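Local coordinates for AlgX/AlgJ SGNH hydrolase-like domain-containing protein (Eubacterium siraeum, PDB 4NZK) that is of unknown function but belongs to the DHHW family of the SGNH hydrolase clan, and may be a hydrolase-like enzyme related to AlgX and AlgJ, at residues Gly69-Gly73 with Arg212-Asp216; Asp81-Ala86 with Ser132-Leu137; Pro167-Tyr171 with Val185-Ser189; Arg281-Lys287 with Ile326-Thr332. One frame throughout, in Å; residues are numbered along the deposited sequence.

In the fold
Interaction 4 is the buried one: two neighbouring parallel strands of the mixed sheet, joined by backbone hydrogen bonds and an end salt bridge. Interaction 2 lies on one face of that sheet, partly buried. It packs the start of one helix on another through Ala-86, Ile-133 and the Lys-136 chain, plus one serine hydroxyl. The two touch where Tyr-85 OH packs 3.5 Å from Phe-331 CB. Interaction 3 is a surface contact in which the buried Tyr-171, helped by Leu-168, meets the segment after its own helix. Interaction 1, on a separate three-stranded sheet, is partly buried, its centre about 36 Å from that of interaction 4. It combines carboxylate and water bonds with isoleucine packing on the strand.

Interaction 1. Residues Gly69-Gly73 with Arg212-Asp216; sequences GHTWG and RIKND
This is a mixed contact, mainly polar, between an edge strand and the end of a short helix. Strand 70-75 is outermost in the antiparallel sheet 53-75, and helix 211-214 ends beside it. Gly-69 has positive phi (81/4), and residues 70-73 are extended. Arg-212 to Lys-214 are helical; Asp-216 leaves the helix at -136/66, with Asp-216 N bonded to Ile-213 O (3.1 Å). The nearest CA atoms are those of Thr-71 and Asp-216, 6.3 Å apart. With Asp-216 chi1 t and His-70 and Thr-71 chi1 m, Asp-216 OD2 accepts from Thr-71 N at 2.9 Å. Asp-216 OD1 accepts from His-70 ND1 at 3.0 Å, near the imidazole plane. His-70 ND1 also makes a weak hydrogen bond to Asp-216 OD2 (3.2 Å). Thr-71 OG1 accepts from two waters, each at 2.9 Å. One also donates to Arg-212 O (2.7 Å), the other to Asp-216 OD2 (2.9 Å). Thr-71 OG1 also hydrogen-bonds Asp-66, which forms a salt bridge with Arg-212, and Arg-212 NH1 hydrogen-bonds Asp-55 O. Rotamer m, m brings Ile-213 CD1 to 3.6 Å from Gly-73 N and 3.9 Å from Thr-71 CG2. The motif is a His-carboxylate hydrogen bond, its carboxylate also binding a backbone amide.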
# COMPACT_ATOMS: atom_id res chain seq x y z
N GLY A 69 10.12 9.95 -23.65
CA GLY A 69 11.28 9.08 -23.87
C GLY A 69 11.38 7.84 -23.00
O GLY A 69 12.37 7.11 -23.09
N HIS A 70 10.37 7.58 -22.15
CA HIS A 70 10.39 6.39 -21.29
C HIS A 70 9.11 5.58 -21.52
O HIS A 70 8.04 6.14 -21.68
CB HIS A 70 10.47 6.73 -19.79
CG HIS A 70 11.87 6.98 -19.26
ND1 HIS A 70 12.82 5.99 -19.14
CD2 HIS A 70 12.44 8.10 -18.76
CE1 HIS A 70 13.92 6.49 -18.62
NE2 HIS A 70 13.72 7.78 -18.38
N THR A 71 9.26 4.27 -21.49
CA THR A 71 8.11 3.39 -21.64
C THR A 71 7.46 3.18 -20.28
O THR A 71 8.10 2.84 -19.28
CB THR A 71 8.55 2.03 -22.20
OG1 THR A 71 9.21 2.24 -23.46
CG2 THR A 71 7.34 1.11 -22.40
N TRP A 72 6.14 3.31 -20.30
CA TRP A 72 5.33 2.99 -19.15
C TRP A 72 4.39 1.83 -19.46
O TRP A 72 3.93 1.67 -20.59
CB TRP A 72 4.41 4.16 -18.85
CG TRP A 72 5.04 5.36 -18.28
CD1 TRP A 72 5.89 6.22 -18.91
CD2 TRP A 72 4.79 5.92 -16.99
NE1 TRP A 72 6.22 7.24 -18.07
CE2 TRP A 72 5.55 7.08 -16.89
CE3 TRP A 72 4.02 5.51 -15.88
CZ2 TRP A 72 5.55 7.89 -15.73
CZ3 TRP A 72 4.02 6.31 -14.76
CH2 TRP A 72 4.80 7.47 -14.69
N GLY A 73 4.08 1.05 -18.42
CA GLY A 73 2.95 0.13 -18.42
C GLY A 73 1.99 0.69 -17.37
O GLY A 73 2.39 0.88 -16.21
N ARG A 212 9.32 -3.96 -24.48
CA ARG A 212 9.55 -2.53 -24.25
C ARG A 212 9.64 -2.23 -22.77
O ARG A 212 10.36 -1.32 -22.36
CB ARG A 212 8.47 -1.68 -24.89
CG ARG A 212 8.42 -1.73 -26.40
CD ARG A 212 7.09 -1.30 -26.95
NE ARG A 212 6.80 0.09 -26.61
CZ ARG A 212 5.65 0.70 -26.87
NH1 ARG A 212 4.63 0.05 -27.43
NH2 ARG A 212 5.50 1.97 -26.53
N ILE A 213 8.88 -2.98 -21.95
CA ILE A 213 8.91 -2.81 -20.51
C ILE A 213 10.23 -3.28 -19.94
O ILE A 213 10.88 -2.57 -19.17
CB ILE A 213 7.72 -3.56 -19.82
CG1 ILE A 213 6.38 -2.97 -20.24
CG2 ILE A 213 7.85 -3.56 -18.32
CD1 ILE A 213 6.12 -1.56 -19.77
N LYS A 214 10.66 -4.48 -20.37
CA LYS A 214 11.91 -5.06 -19.85
C LYS A 214 13.11 -4.21 -20.22
O LYS A 214 14.08 -4.14 -19.46
CB LYS A 214 12.08 -6.51 -20.38
CG LYS A 214 13.32 -7.27 -19.91
CD LYS A 214 13.48 -8.55 -20.70
CE LYS A 214 14.82 -9.22 -20.41
NZ LYS A 214 14.99 -9.46 -18.95
N ASN A 215 13.02 -3.54 -21.35
CA ASN A 215 14.13 -2.75 -21.86
C ASN A 215 14.23 -1.35 -21.29
O ASN A 215 15.17 -0.63 -21.62
CB ASN A 215 14.06 -2.69 -23.38
CG ASN A 215 14.33 -4.06 -24.03
OD1 ASN A 215 14.96 -4.94 -23.44
ND2 ASN A 215 13.86 -4.23 -25.25
N ASP A 216 13.31 -0.98 -20.38
CA ASP A 216 13.34 0.36 -19.77
C ASP A 216 13.08 0.25 -18.24
O ASP A 216 12.06 0.65 -17.71
CB ASP A 216 12.35 1.27 -20.51
CG ASP A 216 12.68 2.76 -20.37
OD1 ASP A 216 13.56 3.15 -19.56
OD2 ASP A 216 12.03 3.56 -21.09
O HOH W 1 11.53 0.50 -24.00
O HOH W 2 11.74 3.64 -23.97

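Interaction 2. Residues Asp81-Ala86 with Ser132-Leu137; sequences DGANYA and SIANKL. With EDO (1,2-ethanediol), chain D.
An Asx turn leads into helix 83-96 and sets its first turn against Ser-132 to Leu-137, in the later part of helix 126-136 and just beyond. Asp-81 OD1 (chi1 p) accepts from Ala-83 N at 3.0 Å. Gly-82, the N-cap, has phi/psi 64/25, and Gly-82 O accepts from Ala-86 N (3.0 Å). Nearest CA pairs are Asp-81 with Ser-132 (5.6 Å), Gly-82 with Ile-133 (5.4 Å) and Ala-86 with Leu-137 (5.7 Å). A CB on Gly-82 would clash with Ile-133 CG1, 3.8 Å from Gly-82 CA. Ser-132 OG (chi1 t) donates to Asp-81 O at 2.7 Å and accepts from Lys-136 NZ (m, t, t, p) at 2.9 Å. Lys-136 NZ also hydrogen-bonds O2 of a 1,2-ethanediol (2.8 Å). Ala-86 CB meets Lys-136 CB at 3.6 Å and Leu-137 CD2 at 4.3 Å. Ile-133 CG2 touches the Tyr-85 ring edge, 3.7 Å from Tyr-85 CD2. Tyr-85 (chi1 t) packs on strand 328-334, and its OH hydrogen-bonds Asn-104 OD1 of strand 101-107; helix 335-339 touches Tyr-85 and Ile-133.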
# COMPACT_ATOMS: atom_id res chain seq x y z
N ASP A 81 -18.04 1.39 -7.13
CA ASP A 81 -18.51 2.20 -6.03
C ASP A 81 -17.89 1.87 -4.68
O ASP A 81 -17.98 2.67 -3.76
CB ASP A 81 -20.05 2.28 -5.95
CG ASP A 81 -20.74 0.98 -5.62
OD1 ASP A 81 -20.11 -0.05 -5.23
OD2 ASP A 81 -22.01 1.04 -5.71
N GLY A 82 -17.28 0.68 -4.55
CA GLY A 82 -16.69 0.25 -3.30
C GLY A 82 -17.69 0.07 -2.17
O GLY A 82 -17.33 0.15 -0.99
N ALA A 83 -18.94 -0.20 -2.50
CA ALA A 83 -19.95 -0.31 -1.46
C ALA A 83 -19.71 -1.46 -0.51
O ALA A 83 -19.89 -1.32 0.71
CB ALA A 83 -21.33 -0.43 -2.09
N ASN A 84 -19.28 -2.59 -1.04
CA ASN A 84 -19.00 -3.74 -0.18
C ASN A 84 -17.88 -3.41 0.79
O ASN A 84 -18.02 -3.59 1.98
CB ASN A 84 -18.65 -4.97 -0.98
CG ASN A 84 -19.83 -5.57 -1.72
OD1 ASN A 84 -20.95 -5.07 -1.70
ND2 ASN A 84 -19.58 -6.68 -2.34
N TYR A 85 -16.77 -2.91 0.25
CA TYR A 85 -15.62 -2.51 1.07
C TYR A 85 -16.07 -1.57 2.19
O TYR A 85 -15.71 -1.78 3.35
CB TYR A 85 -14.61 -1.80 0.14
CG TYR A 85 -13.42 -1.20 0.84
CD1 TYR A 85 -12.36 -1.99 1.21
CD2 TYR A 85 -13.35 0.16 1.10
CE1 TYR A 85 -11.24 -1.44 1.82
CE2 TYR A 85 -12.22 0.72 1.72
CZ TYR A 85 -11.18 -0.09 2.09
OH TYR A 85 -10.07 0.38 2.71
N ALA A 86 -16.80 -0.52 1.85
CA ALA A 86 -17.21 0.45 2.89
C ALA A 86 -18.06 -0.25 3.95
O ALA A 86 -17.87 0.00 5.12
CB ALA A 86 -17.98 1.62 2.30
N SER A 132 -16.62 7.79 -3.49
CA SER A 132 -17.79 6.95 -3.21
C SER A 132 -17.60 6.18 -1.90
O SER A 132 -18.49 6.11 -1.05
CB SER A 132 -18.05 6.00 -4.37
OG SER A 132 -19.07 5.07 -4.04
N ILE A 133 -16.42 5.57 -1.75
CA ILE A 133 -16.09 4.87 -0.53
C ILE A 133 -16.16 5.82 0.68
O ILE A 133 -16.80 5.52 1.70
CB ILE A 133 -14.70 4.20 -0.65
CG1 ILE A 133 -14.76 3.03 -1.63
CG2 ILE A 133 -14.19 3.74 0.73
CD1 ILE A 133 -13.43 2.57 -2.14
N ALA A 134 -15.51 6.98 0.57
CA ALA A 134 -15.48 7.95 1.69
C ALA A 134 -16.89 8.34 2.13
O ALA A 134 -17.18 8.44 3.32
CB ALA A 134 -14.66 9.18 1.32
N ASN A 135 -17.78 8.47 1.16
CA ASN A 135 -19.13 8.92 1.42
C ASN A 135 -19.95 7.86 2.13
O ASN A 135 -20.98 8.18 2.72
CB ASN A 135 -19.82 9.30 0.11
CG ASN A 135 -19.24 10.56 -0.50
OD1 ASN A 135 -18.72 11.44 0.19
ND2 ASN A 135 -19.35 10.67 -1.81
N LYS A 136 -19.53 6.60 2.06
CA LYS A 136 -20.29 5.49 2.65
C LYS A 136 -19.75 5.07 4.00
O LYS A 136 -20.35 4.20 4.69
CB LYS A 136 -20.25 4.30 1.67
CG LYS A 136 -21.07 4.54 0.41
CD LYS A 136 -20.78 3.57 -0.71
CE LYS A 136 -21.65 3.81 -1.94
NZ LYS A 136 -21.49 5.19 -2.52
N LEU A 137 -18.64 5.67 4.44
CA LEU A 137 -18.04 5.32 5.73
C LEU A 137 -18.81 5.90 6.88
O LEU A 137 -19.35 7.01 6.79
CB LEU A 137 -16.62 5.84 5.83
CG LEU A 137 -15.63 5.20 4.88
CD1 LEU A 137 -14.31 5.97 4.97
CD2 LEU A 137 -15.47 3.71 5.09
C1 EDO D . -25.34 6.68 -3.59
O1 EDO D . -24.96 7.81 -2.74
C2 EDO D . -24.36 6.52 -4.77
O2 EDO D . -23.40 5.45 -4.53

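Interaction 3. Residues Pro167-Tyr171 with Val185-Ser189; sequences PLGAY and VKELS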
# COMPACT_ATOMS: atom_id res chain seq x y z
N PRO A 167 8.54 3.83 -3.24
CA PRO A 167 8.50 4.19 -1.84
C PRO A 167 8.29 5.70 -1.61
O PRO A 167 7.59 6.06 -0.66
CB PRO A 167 9.84 3.68 -1.31
CG PRO A 167 10.10 2.45 -2.19
CD PRO A 167 9.66 2.90 -3.55
N LEU A 168 8.76 6.57 -2.50
CA LEU A 168 8.52 8.01 -2.31
C LEU A 168 7.01 8.32 -2.34
O LEU A 168 6.54 9.16 -1.59
CB LEU A 168 9.27 8.82 -3.36
CG LEU A 168 9.12 10.36 -3.35
CD1 LEU A 168 9.61 10.95 -2.05
CD2 LEU A 168 9.81 11.03 -4.52
N GLY A 169 6.29 7.68 -3.25
CA GLY A 169 4.83 7.83 -3.30
C GLY A 169 4.21 7.36 -2.00
O GLY A 169 3.35 8.04 -1.42
N ALA A 170 4.65 6.20 -1.52
CA ALA A 170 4.12 5.65 -0.27
C ALA A 170 4.40 6.58 0.88
O ALA A 170 3.58 6.67 1.80
CB ALA A 170 4.70 4.29 -0.00
N TYR A 171 5.56 7.25 0.87
CA TYR A 171 5.88 8.23 1.90
C TYR A 171 4.86 9.34 1.97
O TYR A 171 4.43 9.73 3.07
CB TYR A 171 7.27 8.85 1.65
CG TYR A 171 7.62 9.97 2.57
CD1 TYR A 171 8.03 9.72 3.89
CD2 TYR A 171 7.49 11.29 2.17
CE1 TYR A 171 8.35 10.77 4.77
CE2 TYR A 171 7.82 12.35 3.04
CZ TYR A 171 8.23 12.09 4.34
OH TYR A 171 8.60 13.13 5.20
N VAL A 185 5.22 12.23 10.38
CA VAL A 185 6.47 11.65 9.93
C VAL A 185 7.62 12.66 10.04
O VAL A 185 7.42 13.89 10.12
CB VAL A 185 6.39 11.14 8.47
CG1 VAL A 185 5.27 10.10 8.33
CG2 VAL A 185 6.18 12.28 7.49
N LYS A 186 8.81 12.09 10.10
CA LYS A 186 10.02 12.87 9.96
C LYS A 186 10.30 13.13 8.49
O LYS A 186 9.73 12.49 7.60
CB LYS A 186 11.19 12.14 10.59
CG LYS A 186 11.07 11.91 12.08
CD LYS A 186 12.36 11.32 12.65
CE LYS A 186 12.29 10.99 14.12
NZ LYS A 186 12.02 12.19 14.94
N GLU A 187 11.20 14.07 8.27
CA GLU A 187 11.70 14.38 6.96
C GLU A 187 12.38 13.17 6.33
O GLU A 187 13.02 12.39 7.01
CB GLU A 187 12.69 15.57 7.14
CG GLU A 187 12.06 16.68 8.03
CD GLU A 187 12.29 16.86 9.65
OE1 GLU A 187 12.12 16.17 10.77
OE2 GLU A 187 12.46 18.08 9.76
N LEU A 188 12.25 13.02 5.01
CA LEU A 188 12.90 11.90 4.33
C LEU A 188 14.43 11.94 4.46
O LEU A 188 15.12 10.90 4.43
CB LEU A 188 12.43 11.87 2.88
CG LEU A 188 12.31 10.57 2.17
CD1 LEU A 188 11.66 9.45 2.97
CD2 LEU A 188 11.57 10.78 0.86
N SER A 189 14.98 13.13 4.67
CA SER A 189 16.43 13.26 4.86
C SER A 189 16.95 12.58 6.11
O SER A 189 18.14 12.33 6.23
CB SER A 189 16.86 14.73 4.87
OG SER A 189 16.61 15.36 3.64
O HOH W 3 10.54 14.77 3.44
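This is a helix-to-loop contact in what is, by family, an SGNH hydrolase-like fold. The first turn of helix 167-180 meets the segment that follows the same helix and leads to strand 192-199. The chain thus folds back on its own helix, and Tyr-171 fills most of the gap. Tyr-171 N is bonded to Pro-167 O at 2.8 Å. Its chi1 is t, which carries the ring across to the loop.

Most apolar contacts involve this ring. Leu-188 CD1 sits over one face, 4.1 Å from the ring centroid and 24° off the normal, a CH-pi contact. Val-185 CG2 comes within 3.8 Å of Tyr-171 CZ. Farther back along the helix, Leu-168 CD1 meets Leu-188 CD2 at 3.5 Å, so Leu-188 touches two helix residues. Both leucines also touch Tyr-223 of strand 218-224. Phe-297 meets the Tyr-171 ring edge-to-face.

The polar contacts gather at the phenol oxygen. Lys-186 and Glu-187 point their CA-to-CB bonds away from the helix, and the loop is bound by its backbone. Tyr-171 OH donates to Lys-186 O at 2.7 Å. A water donates to Tyr-171 OH (3.1 Å) and accepts from Leu-188 N (2.9 Å).

Interaction 4. Residues Arg281-Lys287 with Ile326-Thr332; sequences RKLCIFK and ITDVLFT. With EDO (1,2-ethanediol), chain B.
Two extended parallel strands, 282-287 and 328-332, pair with axes 4.7 Å apart, crossing at -20°. Leu-283 to Lys-287 pair with Asp-328 to Thr-332, CA atoms 4.8 to 5.0 Å apart. Cys-284 N donates to Asp-328 O (2.9 Å), Phe-286 N to Leu-330 O (2.8 Å), Leu-330 N to Cys-284 O (2.9 Å) and Thr-332 N to Phe-286 O (3.1 Å). Lys-282 O accepts from Thr-327 N (2.9 Å) and Asp-328 N (3.2 Å). Lys-282 N donates to Thr-327 OG1 (2.9 Å), and Thr-327 OG1 to Asp-328 OD1 (2.7 Å). Arg-281 (m, m, m) salt-bridges Asp-328 (m), NE to OD1 and NH2 to OD2, both 2.9 Å; NH2 also hydrogen-bonds Ala-181 O. Lys-287 NZ has salt bridges to Asp-309 and Asp-267 and hydrogen bonds to Asn-292 OD1 and both 1,2-ethanediol oxygens (2.9 Å each). Thr-332 OG1 hydrogen-bonds Glu-294 and Met-105 O. Leu-283, Ile-285 and Leu-330 lie on one face, Cys-284, Phe-286 (m), Val-329 and Phe-331 on the other. Such a parallel sheet centre is typical of alpha/beta SGNH hydrolases.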
# COMPACT_ATOMS: atom_id res chain seq x y z
N ARG A 281 1.06 4.40 21.16
CA ARG A 281 0.22 4.24 19.96
C ARG A 281 0.59 2.93 19.29
O ARG A 281 1.75 2.69 18.95
CB ARG A 281 0.42 5.41 19.00
CG ARG A 281 0.08 6.77 19.58
CD ARG A 281 -1.43 6.99 19.77
NE ARG A 281 -2.14 7.06 18.50
CZ ARG A 281 -2.22 8.14 17.73
NH1 ARG A 281 -1.62 9.29 18.07
NH2 ARG A 281 -2.89 8.07 16.58
N LYS A 282 -0.42 2.08 19.09
CA LYS A 282 -0.23 0.74 18.56
C LYS A 282 -1.13 0.59 17.35
O LYS A 282 -2.34 0.60 17.47
CB LYS A 282 -0.51 -0.33 19.63
CG LYS A 282 0.41 -0.20 20.84
CD LYS A 282 0.14 -1.24 21.91
CE LYS A 282 1.07 -1.05 23.10
NZ LYS A 282 0.87 -2.13 24.09
N LEU A 283 -0.50 0.44 16.19
CA LEU A 283 -1.18 0.47 14.91
C LEU A 283 -1.30 -0.92 14.35
O LEU A 283 -0.35 -1.71 14.38
CB LEU A 283 -0.35 1.31 13.92
CG LEU A 283 -0.82 1.40 12.48
CD1 LEU A 283 -2.15 2.11 12.41
CD2 LEU A 283 0.25 2.10 11.65
N CYS A 284 -2.47 -1.24 13.82
CA CYS A 284 -2.62 -2.43 13.00
C CYS A 284 -2.98 -1.96 11.59
O CYS A 284 -3.88 -1.13 11.42
CB CYS A 284 -3.73 -3.31 13.55
SG CYS A 284 -3.87 -4.90 12.74
N ILE A 285 -2.26 -2.48 10.60
CA ILE A 285 -2.50 -2.16 9.21
C ILE A 285 -3.09 -3.38 8.53
O ILE A 285 -2.57 -4.49 8.65
CB ILE A 285 -1.21 -1.80 8.46
CG1 ILE A 285 -0.48 -0.68 9.17
CG2 ILE A 285 -1.51 -1.41 7.02
CD1 ILE A 285 0.98 -0.66 8.81
N PHE A 286 -4.21 -3.18 7.87
CA PHE A 286 -4.83 -4.18 7.04
C PHE A 286 -4.73 -3.67 5.63
O PHE A 286 -5.28 -2.65 5.27
CB PHE A 286 -6.28 -4.39 7.42
CG PHE A 286 -6.44 -5.08 8.75
CD1 PHE A 286 -6.02 -6.38 8.93
CD2 PHE A 286 -7.05 -4.41 9.81
CE1 PHE A 286 -6.18 -7.00 10.15
CE2 PHE A 286 -7.18 -5.03 11.03
CZ PHE A 286 -6.75 -6.32 11.18
N LYS A 287 -3.97 -4.39 4.81
CA LYS A 287 -3.57 -3.86 3.52
C LYS A 287 -3.62 -4.86 2.38
O LYS A 287 -3.81 -6.05 2.59
CB LYS A 287 -2.13 -3.28 3.67
CG LYS A 287 -1.07 -4.19 4.32
CD LYS A 287 -0.60 -5.28 3.40
CE LYS A 287 0.48 -6.14 4.00
NZ LYS A 287 0.95 -7.10 2.96
N ILE A 326 -4.43 -2.73 20.45
CA ILE A 326 -4.40 -1.84 19.30
C ILE A 326 -5.23 -0.59 19.54
O ILE A 326 -6.37 -0.69 19.99
CB ILE A 326 -4.94 -2.54 18.04
CG1 ILE A 326 -4.03 -3.72 17.65
CG2 ILE A 326 -5.12 -1.53 16.91
CD1 ILE A 326 -2.57 -3.38 17.45
N THR A 327 -4.66 0.58 19.23
CA THR A 327 -5.30 1.89 19.41
C THR A 327 -5.78 2.52 18.08
O THR A 327 -6.70 3.37 18.07
CB THR A 327 -4.32 2.91 20.11
OG1 THR A 327 -3.11 3.08 19.33
CG2 THR A 327 -3.90 2.40 21.47
N ASP A 328 -5.11 2.13 16.98
CA ASP A 328 -5.34 2.71 15.67
C ASP A 328 -5.31 1.57 14.64
O ASP A 328 -4.43 0.71 14.69
CB ASP A 328 -4.20 3.68 15.30
CG ASP A 328 -4.12 4.89 16.22
OD1 ASP A 328 -3.47 4.82 17.30
OD2 ASP A 328 -4.75 5.91 15.86
N VAL A 329 -6.25 1.61 13.70
CA VAL A 329 -6.28 0.63 12.61
C VAL A 329 -6.31 1.40 11.30
O VAL A 329 -7.13 2.30 11.15
CB VAL A 329 -7.53 -0.29 12.70
CG1 VAL A 329 -7.55 -1.26 11.52
CG2 VAL A 329 -7.51 -1.05 14.01
N LEU A 330 -5.44 1.02 10.36
CA LEU A 330 -5.44 1.60 9.04
C LEU A 330 -5.75 0.52 8.01
O LEU A 330 -5.05 -0.47 7.92
CB LEU A 330 -4.06 2.21 8.76
CG LEU A 330 -3.86 2.72 7.35
CD1 LEU A 330 -4.80 3.87 7.02
CD2 LEU A 330 -2.42 3.16 7.17
N PHE A 331 -6.78 0.78 7.22
CA PHE A 331 -7.08 0.01 6.02
C PHE A 331 -6.52 0.82 4.85
O PHE A 331 -6.90 2.01 4.65
CB PHE A 331 -8.58 -0.14 5.82
CG PHE A 331 -9.20 -1.13 6.74
CD1 PHE A 331 -9.63 -0.75 7.99
CD2 PHE A 331 -9.30 -2.45 6.38
CE1 PHE A 331 -10.22 -1.66 8.86
CE2 PHE A 331 -9.87 -3.38 7.24
CZ PHE A 331 -10.32 -2.98 8.48
N THR A 332 -5.61 0.21 4.10
CA THR A 332 -5.01 0.90 2.99
C THR A 332 -4.75 -0.06 1.85
O THR A 332 -4.25 -1.16 2.05
CB THR A 332 -3.76 1.66 3.45
OG1 THR A 332 -3.25 2.47 2.35
CG2 THR A 332 -2.66 0.77 3.96
C1 EDO B . 3.59 -8.51 5.39
O1 EDO B . 3.52 -7.84 4.14
C2 EDO B . 2.20 -8.78 6.00
O2 EDO B . 1.28 -9.19 5.00